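Local coordinates for protein PLP-Dependent L-Arginine Hydroxylase MppP (Streptomyces wadayamensis, PDB 6C9B) that oxidises L-arginine with pyridoxal 5'-phosphate as cofactor, the products being 4-hydroxy-2-ketoarginine and 2-ketoarginine, at residues 185-190 against 204-209; 106-111 against 120-125. All blocks are in the same frame, centred on the assembly; numbering follows the deposited sequence.

Interaction 1 (185-190 against 204-209); sequences LALDTS and AVLQEA
No ring or other flat group, by face or by edge, takes part where Leu206 meets Leu185 and Leu187; the contact is made by branched aliphatic groups alone. It is a simple worked example of helix-on-sheet packing in a beta-alpha-beta unit: strands 184-188 and 212-218, parallel neighbours in the large sheet of an aminotransferase-type, PLP-binding domain, are linked through helix 202-209, which packs on one face of it. The helix contributes one side chain and the strand two. Leu206 points toward the strand with its two methyls divided between the partners: CD2 lies 3.8 Å from CD2 of Leu185, while CD1 faces CD1 of Leu187 more loosely at 4.4 Å. The side chains of Leu185 and Leu206 cross at about a right angle, so they touch at one methyl each and do not run alongside. In Leu185 CG stands anti to the backbone N (chi1 180°), and this swing brings CD2 toward the helix, against Leu206; Leu187, two residues on and on the same face, instead has CG anti to its carbonyl carbon (chi1 -55°). The strand leucines also meet each other, Leu185 CD1 lying 4.2 Å from Leu187 CD2, which makes a continuous apolar floor. Helix 168-181 adds Leu174 and Ala175 beside Leu185, and Trp213 and Val215 of the neighbouring strand pack on Leu206, completing a buried apolar layer. Beyond it the strand leads toward the cofactor: Asp188 OD2 lies close to N1 of the modified residue LLP at position 221, as the corresponding aspartate does in fold type I enzymes. The other carboxylate oxygen of this residue closes an Asx turn, Ser190 N donating to Asp188 OD1 over 3.1 Å, nearly along the C-O axis and with an angle of 164° at the hydrogen.

Interaction 2 (106-111 against 120-125); sequences DRVALV and DLLRGN
Just before Leu122, the helix residue that packs on Val108 and Leu110, the carbonyl oxygen of Leu121 is gripped twice by a single residue. Asn125 ND2 donates to Leu121 O over 2.8 Å, and Asn125 N, in the ordinary helical pattern, donates to the same oxygen over 3.1 Å. The two donors arrive from opposite faces of the carbonyl plane; the side-chain one is tilted 29° from it, although the oxygen itself sits close to the plane of the Asn125 amide. With Asn125 ND2 also bonded to Glu95 OE1, its two acceptors set which way the amide group is turned where helix 116-124 ends.

Packing against the strand is the work of Leu122. Its CD1 methyl serves both partners, at 4.2 Å from Val108 CG1 and 4.3 Å from Leu110 CD2, and so settles between two residues on one face of strand 107-112. With CG anti to the carbonyl carbon (chi1 -71°), Leu122 extends CD1 toward both strand residues. Strand 107-112 and helix 116-124 belong to a beta-alpha-beta unit that continues into strand 128-133, whose Leu129 joins Met94 of helix 90-101 around Leu122. At the dimer interface, Arg99 of the second subunit packs on Leu121 and Asn125, and Asp120 binds magnesium in another structure of this protein, although none is bound to this chain here. Since no hydrogen bond or charge pair links the two segments, helix and strand are joined by buried methyl contacts, while the bonds of the Asn125 side chain serve the end of the helix and tie it to Glu95.

Along the chain the two contacts come in series, neither nesting nor crossing. Interaction 2 comes first, its helix folding back on strand 107-112 across eight intervening residues before the chain enters strand 128-133 at one edge of the sheet. After strand 152-156 and helix 168-181, interaction 1 closes a longer loop of thirteen residues, and the chain proceeds into strand 212-218. Strand 152-156 lies between strands 107-112 and 184-188, so the two units step outward from it in opposite directions. Their helices lie on opposite faces of this one sheet, giving a three-layered arrangement, with the contact centres about 18 Å apart.

Interaction 1 (185-190 against 204-209)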
loop_
_atom_site.group_PDB
_atom_site.type_symbol
_atom_site.label_atom_id
_atom_site.label_comp_id
_atom_site.label_asym_id
_atom_site.label_seq_id
_atom_site.Cartn_x
_atom_site.Cartn_y
_atom_site.Cartn_z
ATOM N N LEU B 185 0.804 14.038 19.544
ATOM C CA LEU B 185 -0.170 13.018 19.941
ATOM C C LEU B 185 -0.673 12.334 18.673
ATOM O O LEU B 185 -1.237 12.996 17.800
ATOM C CB LEU B 185 -1.332 13.628 20.727
ATOM C CG LEU B 185 -2.428 12.650 21.198
ATOM C CD1 LEU B 185 -1.856 11.492 21.940
ATOM C CD2 LEU B 185 -3.394 13.415 22.069
ATOM N N ALA B 186 -0.468 11.022 18.575
ATOM C CA ALA B 186 -0.869 10.245 17.409
ATOM C C ALA B 186 -1.890 9.219 17.836
ATOM O O ALA B 186 -1.693 8.546 18.847
ATOM C CB ALA B 186 0.315 9.533 16.773
ATOM N N LEU B 187 -2.962 9.082 17.056
ATOM C CA LEU B 187 -4.019 8.143 17.357
ATOM C C LEU B 187 -4.219 7.217 16.172
ATOM O O LEU B 187 -4.201 7.667 15.023
ATOM C CB LEU B 187 -5.354 8.839 17.636
ATOM C CG LEU B 187 -5.391 9.909 18.709
ATOM C CD1 LEU B 187 -6.814 10.414 18.802
ATOM C CD2 LEU B 187 -4.907 9.341 20.008
ATOM N N ASP B 188 -4.409 5.923 16.461
ATOM C CA ASP B 188 -4.819 4.934 15.460
ATOM C C ASP B 188 -6.236 4.508 15.822
ATOM O O ASP B 188 -6.457 3.886 16.869
ATOM C CB ASP B 188 -3.861 3.745 15.440
ATOM C CG ASP B 188 -4.306 2.637 14.505
ATOM O OD1 ASP B 188 -5.523 2.521 14.200
ATOM O OD2 ASP B 188 -3.433 1.848 14.090
ATOM N N THR B 189 -7.191 4.835 14.957
ATOM C CA THR B 189 -8.619 4.684 15.264
ATOM C C THR B 189 -9.314 3.691 14.331
ATOM O O THR B 189 -10.509 3.816 14.043
ATOM C CB THR B 189 -9.297 6.053 15.225
ATOM O OG1 THR B 189 -9.088 6.666 13.955
ATOM C CG2 THR B 189 -8.692 6.970 16.300
ATOM N N SER B 190 -8.587 2.656 13.899
ATOM C CA SER B 190 -9.141 1.629 13.024
ATOM C C SER B 190 -10.457 1.048 13.536
ATOM O O SER B 190 -11.360 0.749 12.738
ATOM C CB SER B 190 -8.117 0.506 12.872
ATOM O OG SER B 190 -8.648 -0.542 12.078
ATOM N N ALA B 204 -12.419 17.776 17.556
ATOM C CA ALA B 204 -12.751 18.924 18.387
ATOM C C ALA B 204 -11.866 18.969 19.620
ATOM O O ALA B 204 -11.345 20.028 19.982
ATOM C CB ALA B 204 -14.228 18.864 18.768
ATOM N N VAL B 205 -11.665 17.815 20.258
ATOM C CA VAL B 205 -10.787 17.741 21.427
ATOM C C VAL B 205 -9.369 18.134 21.043
ATOM O O VAL B 205 -8.732 18.967 21.700
ATOM C CB VAL B 205 -10.829 16.331 22.046
ATOM C CG1 VAL B 205 -9.853 16.238 23.217
ATOM C CG2 VAL B 205 -12.256 15.991 22.507
ATOM N N LEU B 206 -8.848 17.540 19.975
ATOM C CA LEU B 206 -7.461 17.800 19.592
ATOM C C LEU B 206 -7.243 19.257 19.222
ATOM O O LEU B 206 -6.234 19.865 19.613
ATOM C CB LEU B 206 -7.073 16.902 18.418
ATOM C CG LEU B 206 -7.012 15.427 18.768
ATOM C CD1 LEU B 206 -6.932 14.611 17.501
ATOM C CD2 LEU B 206 -5.857 15.097 19.715
ATOM N N GLN B 207 -8.165 19.833 18.455
ATOM C CA GLN B 207 -8.013 21.224 18.048
ATOM C C GLN B 207 -8.166 22.167 19.234
ATOM O O GLN B 207 -7.468 23.184 19.312
ATOM C CB GLN B 207 -9.014 21.533 16.929
ATOM C CG GLN B 207 -8.659 20.769 15.649
ATOM C CD GLN B 207 -9.816 20.569 14.677
ATOM O OE1 GLN B 207 -10.992 20.622 15.050
ATOM N NE2 GLN B 207 -9.477 20.324 13.414
ATOM N N GLU B 208 -9.088 21.878 20.152
ATOM C CA GLU B 208 -9.250 22.745 21.318
ATOM C C GLU B 208 -7.994 22.742 22.184
ATOM O O GLU B 208 -7.635 23.768 22.786
ATOM C CB GLU B 208 -10.462 22.307 22.143
ATOM C CG GLU B 208 -10.607 23.020 23.510
ATOM C CD GLU B 208 -11.700 22.422 24.398
ATOM O OE1 GLU B 208 -12.691 23.127 24.693
ATOM O OE2 GLU B 208 -11.565 21.249 24.809
ATOM N N ALA B 209 -7.329 21.588 22.288
ATOM C CA ALA B 209 -6.131 21.490 23.124
ATOM C C ALA B 209 -4.938 22.135 22.445
ATOM O O ALA B 209 -4.038 22.643 23.124
ATOM C CB ALA B 209 -5.825 20.017 23.446
#

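Interaction 2 (106-111 against 120-125)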
loop_
_atom_site.group_PDB
_atom_site.type_symbol
_atom_site.label_atom_id
_atom_site.label_comp_id
_atom_site.label_asym_id
_atom_site.label_seq_id
_atom_site.Cartn_x
_atom_site.Cartn_y
_atom_site.Cartn_z
ATOM N N ASP B 106 13.322 10.809 18.492
ATOM C CA ASP B 106 14.121 9.639 18.848
ATOM C C ASP B 106 13.296 8.541 19.532
ATOM O O ASP B 106 13.572 7.353 19.322
ATOM C CB ASP B 106 15.275 10.046 19.781
ATOM C CG ASP B 106 16.350 10.841 19.064
ATOM O OD1 ASP B 106 16.618 10.530 17.890
ATOM O OD2 ASP B 106 16.916 11.766 19.684
ATOM N N ARG B 107 12.311 8.901 20.367
ATOM C CA ARG B 107 11.591 7.936 21.208
ATOM C C ARG B 107 10.090 8.209 21.151
ATOM O O ARG B 107 9.655 9.366 21.068
ATOM C CB ARG B 107 12.084 8.000 22.670
ATOM C CG ARG B 107 13.596 8.029 22.829
ATOM C CD ARG B 107 14.069 7.336 24.121
ATOM N NE ARG B 107 13.298 7.731 25.289
ATOM C CZ ARG B 107 13.127 6.979 26.373
ATOM N NH1 ARG B 107 12.408 7.443 27.387
ATOM N NH2 ARG B 107 13.656 5.765 26.448
ATOM N N VAL B 108 9.297 7.135 21.201
ATOM C CA VAL B 108 7.837 7.208 21.133
ATOM C C VAL B 108 7.260 6.418 22.293
ATOM O O VAL B 108 7.675 5.281 22.530
ATOM C CB VAL B 108 7.314 6.643 19.794
ATOM C CG1 VAL B 108 5.807 6.642 19.708
ATOM C CG2 VAL B 108 7.909 7.407 18.638
ATOM N N ALA B 109 6.326 7.023 23.029
ATOM C CA ALA B 109 5.553 6.286 24.022
ATOM C C ALA B 109 4.383 5.632 23.300
ATOM O O ALA B 109 3.666 6.300 22.546
ATOM C CB ALA B 109 5.079 7.223 25.133
ATOM N N LEU B 110 4.233 4.309 23.467
ATOM C CA LEU B 110 3.266 3.529 22.720
ATOM C C LEU B 110 2.454 2.644 23.655
ATOM O O LEU B 110 3.014 1.992 24.545
ATOM C CB LEU B 110 3.960 2.647 21.680
ATOM C CG LEU B 110 3.097 1.711 20.859
ATOM C CD1 LEU B 110 2.082 2.446 20.009
ATOM C CD2 LEU B 110 3.976 0.908 19.965
ATOM N N VAL B 111 1.134 2.652 23.473
ATOM C CA VAL B 111 0.287 1.801 24.312
ATOM C C VAL B 111 0.673 0.332 24.135
ATOM O O VAL B 111 1.050 -0.120 23.047
ATOM C CB VAL B 111 -1.202 2.042 24.006
ATOM C CG1 VAL B 111 -1.557 1.663 22.557
ATOM C CG2 VAL B 111 -2.068 1.284 24.999
ATOM N N ASP B 120 6.358 -2.498 15.149
ATOM C CA ASP B 120 7.383 -2.954 14.218
ATOM C C ASP B 120 7.725 -1.907 13.144
ATOM O O ASP B 120 8.894 -1.797 12.735
ATOM C CB ASP B 120 6.911 -4.256 13.590
ATOM C CG ASP B 120 6.936 -5.422 14.579
ATOM O OD1 ASP B 120 7.667 -5.369 15.583
ATOM O OD2 ASP B 120 6.271 -6.422 14.328
ATOM N N LEU B 121 6.746 -1.111 12.714
ATOM C CA LEU B 121 7.015 -0.051 11.754
ATOM C C LEU B 121 7.765 1.098 12.409
ATOM O O LEU B 121 8.689 1.654 11.816
ATOM C CB LEU B 121 5.716 0.445 11.134
ATOM C CG LEU B 121 5.036 -0.582 10.217
ATOM C CD1 LEU B 121 3.611 -0.087 9.831
ATOM C CD2 LEU B 121 5.868 -0.873 9.004
ATOM N N LEU B 122 7.456 1.394 13.666
ATOM C CA LEU B 122 8.189 2.445 14.359
ATOM C C LEU B 122 9.620 2.009 14.618
ATOM O O LEU B 122 10.581 2.739 14.321
ATOM C CB LEU B 122 7.481 2.797 15.672
ATOM C CG LEU B 122 6.167 3.542 15.577
ATOM C CD1 LEU B 122 5.368 3.534 16.891
ATOM C CD2 LEU B 122 6.442 4.967 15.140
ATOM N N ARG B 123 9.789 0.815 15.181
ATOM C CA ARG B 123 11.140 0.334 15.425
ATOM C C ARG B 123 11.929 0.223 14.133
ATOM O O ARG B 123 13.130 0.533 14.095
ATOM C CB ARG B 123 11.104 -1.019 16.128
ATOM C CG ARG B 123 10.741 -1.004 17.591
ATOM C CD ARG B 123 11.083 -2.376 18.227
ATOM N NE ARG B 123 11.078 -2.371 19.695
ATOM C CZ ARG B 123 10.286 -3.112 20.471
ATOM N NH1 ARG B 123 9.396 -3.957 19.950
ATOM N NH2 ARG B 123 10.390 -3.011 21.791
ATOM N N GLY B 124 11.278 -0.253 13.066
ATOM C CA GLY B 124 11.958 -0.419 11.797
ATOM C C GLY B 124 12.452 0.883 11.209
ATOM O O GLY B 124 13.399 0.891 10.429
ATOM N N ASN B 125 11.807 1.991 11.553
ATOM C CA ASN B 125 12.246 3.300 11.106
ATOM C C ASN B 125 13.132 3.995 12.129
ATOM O O ASN B 125 13.384 5.196 11.996
ATOM C CB ASN B 125 11.021 4.138 10.783
ATOM C CG ASN B 125 10.435 3.779 9.438
ATOM O OD1 ASN B 125 10.980 4.189 8.415
ATOM N ND2 ASN B 125 9.390 2.992 9.424
#